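Local coordinates for increased recombination centers protein 6 (Saccharomyces cerevisiae, PDB 3UC9) that acts as a clathrin coat accessory factor related to small G proteins and is involved in gross chromosomal rearrangements and telomere healing, at residues L23-L31 and T195-V203. Residues are numbered along the deposited sequence; the frame is centred on the assembly and turned at random.
Sequences LQYPQNKIL and THDWLNCEV
Gln27 N donates a nearly straight hydrogen bond to Leu199 O (2.9 Å, 164° at the hydrogen), the one direct hydrogen bond between 23-31 and the type II turn Trp198-Cys201. Beside it packing is close: Trp198 turns the edge of its indole to Asn28 CA, its CH2 meets Ile30 CD1 at 3.9 Å, and Cys201 SG lies 3.6 Å from Asn28 CB. A water bridges the two segments, hydrogen-bonded to Gln27 O, Gln27 OE1 and His196 NE2 and accepting from Leu199 N. With CG anti to N (chi1 -167°), the extended Gln27 chain carries its amide to Asn101 and Asn131. The N-terminal end is the solvent side, yet still close: Gln24 CG comes within 3.0 Å of Asn200 OD1, and Leu199 CD2 lies across the bent Gln24 chain, 3.6 Å from Gln24 CD. Gln24 NE2 donates to Tyr25 O, on a lone pair in the carbonyl plane, and to Asn101 O. With an alanine at Gln24, both carbonyls would probably lose this donor and a gap would be likely to open beside Leu199 CD2. The contact thus joins the lead-in to central strand 29-35 of the Rossmann-like sheet to the tail following helix 185-195, with Trp198 packed on strands 71-81 and 103-110.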
# COMPACT_ATOMS: atom_id res chain seq x y z
N LEU A 23 -5.57 -16.06 17.72
CA LEU A 23 -4.91 -14.83 18.16
C LEU A 23 -4.79 -13.85 17.00
O LEU A 23 -4.40 -14.23 15.91
CB LEU A 23 -3.50 -15.13 18.68
CG LEU A 23 -2.72 -13.94 19.26
CD1 LEU A 23 -3.34 -13.49 20.56
CD2 LEU A 23 -1.27 -14.29 19.47
N GLN A 24 -5.13 -12.58 17.25
CA GLN A 24 -4.80 -11.51 16.32
C GLN A 24 -3.47 -10.91 16.76
O GLN A 24 -3.39 -10.29 17.82
CB GLN A 24 -5.88 -10.42 16.27
CG GLN A 24 -5.50 -9.19 15.43
CD GLN A 24 -5.26 -9.53 13.96
OE1 GLN A 24 -6.15 -10.06 13.29
NE2 GLN A 24 -4.06 -9.26 13.48
N TYR A 25 -2.45 -11.11 15.93
CA TYR A 25 -1.10 -10.63 16.22
C TYR A 25 -1.10 -9.12 16.00
O TYR A 25 -1.96 -8.59 15.27
CB TYR A 25 -0.07 -11.27 15.28
CG TYR A 25 0.31 -12.72 15.55
CD1 TYR A 25 1.64 -13.08 15.72
CD2 TYR A 25 -0.66 -13.73 15.59
CE1 TYR A 25 2.01 -14.40 15.95
CE2 TYR A 25 -0.29 -15.07 15.82
CZ TYR A 25 1.04 -15.39 15.99
OH TYR A 25 1.42 -16.69 16.21
N PRO A 26 -0.14 -8.41 16.61
CA PRO A 26 -0.02 -6.99 16.31
C PRO A 26 0.09 -6.79 14.80
O PRO A 26 0.92 -7.41 14.15
CB PRO A 26 1.27 -6.58 17.03
CG PRO A 26 1.41 -7.59 18.13
CD PRO A 26 0.90 -8.87 17.56
N GLN A 27 -0.78 -5.95 14.26
CA GLN A 27 -0.89 -5.79 12.81
C GLN A 27 -0.12 -4.54 12.40
O GLN A 27 -0.71 -3.49 12.13
CB GLN A 27 -2.36 -5.71 12.40
CG GLN A 27 -2.57 -5.87 10.90
CD GLN A 27 -4.02 -5.77 10.52
OE1 GLN A 27 -4.62 -4.70 10.59
NE2 GLN A 27 -4.60 -6.90 10.11
N ASN A 28 1.21 -4.65 12.36
CA ASN A 28 2.08 -3.50 12.18
C ASN A 28 3.09 -3.65 11.05
O ASN A 28 4.15 -3.01 11.07
CB ASN A 28 2.80 -3.15 13.48
CG ASN A 28 3.87 -4.15 13.85
OD1 ASN A 28 3.78 -5.34 13.51
ND2 ASN A 28 4.89 -3.68 14.57
N LYS A 29 2.75 -4.45 10.04
CA LYS A 29 3.61 -4.59 8.88
C LYS A 29 3.04 -3.76 7.72
O LYS A 29 1.82 -3.72 7.50
CB LYS A 29 3.77 -6.05 8.47
CG LYS A 29 3.95 -7.06 9.60
CD LYS A 29 5.04 -6.69 10.59
CE LYS A 29 5.15 -7.70 11.72
NZ LYS A 29 5.91 -7.19 12.91
N ILE A 30 3.93 -3.09 7.01
CA ILE A 30 3.57 -2.46 5.75
C ILE A 30 4.45 -3.06 4.65
O ILE A 30 5.68 -3.02 4.74
CB ILE A 30 3.73 -0.93 5.79
CG1 ILE A 30 2.69 -0.33 6.74
CG2 ILE A 30 3.54 -0.33 4.37
CD1 ILE A 30 2.76 1.19 6.84
N LEU A 31 3.81 -3.67 3.66
CA LEU A 31 4.51 -4.26 2.52
C LEU A 31 4.50 -3.27 1.36
O LEU A 31 3.45 -2.76 0.99
CB LEU A 31 3.85 -5.58 2.12
CG LEU A 31 4.41 -6.47 0.99
CD1 LEU A 31 5.86 -6.21 0.69
CD2 LEU A 31 4.22 -7.93 1.40
N THR A 195 -4.64 7.87 9.15
CA THR A 195 -6.01 7.63 9.61
C THR A 195 -6.31 6.13 9.79
O THR A 195 -7.42 5.77 10.20
CB THR A 195 -7.05 8.29 8.67
OG1 THR A 195 -6.93 7.77 7.34
CG2 THR A 195 -6.84 9.82 8.64
N HIS A 196 -5.33 5.28 9.50
CA HIS A 196 -5.44 3.83 9.68
C HIS A 196 -5.64 3.44 11.15
O HIS A 196 -5.03 4.03 12.04
CB HIS A 196 -4.18 3.12 9.13
CG HIS A 196 -4.22 1.63 9.26
ND1 HIS A 196 -5.03 0.83 8.48
CD2 HIS A 196 -3.54 0.80 10.08
CE1 HIS A 196 -4.84 -0.44 8.82
NE2 HIS A 196 -3.93 -0.48 9.78
N ASP A 197 -6.49 2.45 11.39
CA ASP A 197 -6.62 1.85 12.73
C ASP A 197 -5.57 0.78 12.90
O ASP A 197 -5.68 -0.29 12.33
CB ASP A 197 -7.99 1.23 12.94
CG ASP A 197 -9.05 2.25 13.31
OD1 ASP A 197 -8.70 3.40 13.67
OD2 ASP A 197 -10.25 1.88 13.25
N TRP A 198 -4.56 1.06 13.73
CA TRP A 198 -3.47 0.13 13.93
C TRP A 198 -3.87 -0.96 14.93
O TRP A 198 -3.81 -0.78 16.14
CB TRP A 198 -2.24 0.88 14.42
CG TRP A 198 -1.67 1.80 13.38
CD1 TRP A 198 -2.04 3.09 13.13
CD2 TRP A 198 -0.62 1.51 12.46
NE1 TRP A 198 -1.29 3.61 12.11
CE2 TRP A 198 -0.41 2.66 11.67
CE3 TRP A 198 0.17 0.37 12.22
CZ2 TRP A 198 0.56 2.72 10.67
CZ3 TRP A 198 1.13 0.42 11.23
CH2 TRP A 198 1.31 1.60 10.46
N LEU A 199 -4.28 -2.10 14.39
CA LEU A 199 -4.90 -3.15 15.16
C LEU A 199 -3.91 -3.88 16.08
O LEU A 199 -2.90 -4.44 15.62
CB LEU A 199 -5.56 -4.15 14.21
CG LEU A 199 -6.28 -5.38 14.77
CD1 LEU A 199 -7.46 -5.02 15.68
CD2 LEU A 199 -6.73 -6.21 13.61
N ASN A 200 -4.23 -3.87 17.38
CA ASN A 200 -3.40 -4.47 18.41
C ASN A 200 -1.94 -3.97 18.40
O ASN A 200 -1.01 -4.73 18.70
CB ASN A 200 -3.49 -6.00 18.33
CG ASN A 200 -4.90 -6.51 18.56
OD1 ASN A 200 -5.34 -7.46 17.92
ND2 ASN A 200 -5.62 -5.87 19.47
N CYS A 201 -1.77 -2.69 18.07
CA CYS A 201 -0.49 -2.00 18.18
C CYS A 201 -0.56 -0.98 19.30
O CYS A 201 -1.60 -0.34 19.51
CB CYS A 201 -0.15 -1.26 16.89
SG CYS A 201 -0.11 -2.29 15.43
N GLU A 202 0.56 -0.80 20.00
CA GLU A 202 0.65 0.21 21.03
C GLU A 202 0.79 1.56 20.35
O GLU A 202 1.73 1.78 19.58
CB GLU A 202 1.85 -0.03 21.95
CG GLU A 202 1.89 0.95 23.13
CD GLU A 202 3.12 0.78 24.01
OE1 GLU A 202 4.24 0.66 23.47
OE2 GLU A 202 2.95 0.79 25.25
N VAL A 203 -0.15 2.44 20.62
CA VAL A 203 -0.14 3.76 20.01
C VAL A 203 0.10 4.74 21.15
O VAL A 203 -0.60 4.69 22.16
CB VAL A 203 -1.47 4.03 19.27
CG1 VAL A 203 -1.49 5.43 18.67
CG2 VAL A 203 -1.67 2.99 18.18
O HOH W 1 -3.24 -2.57 11.50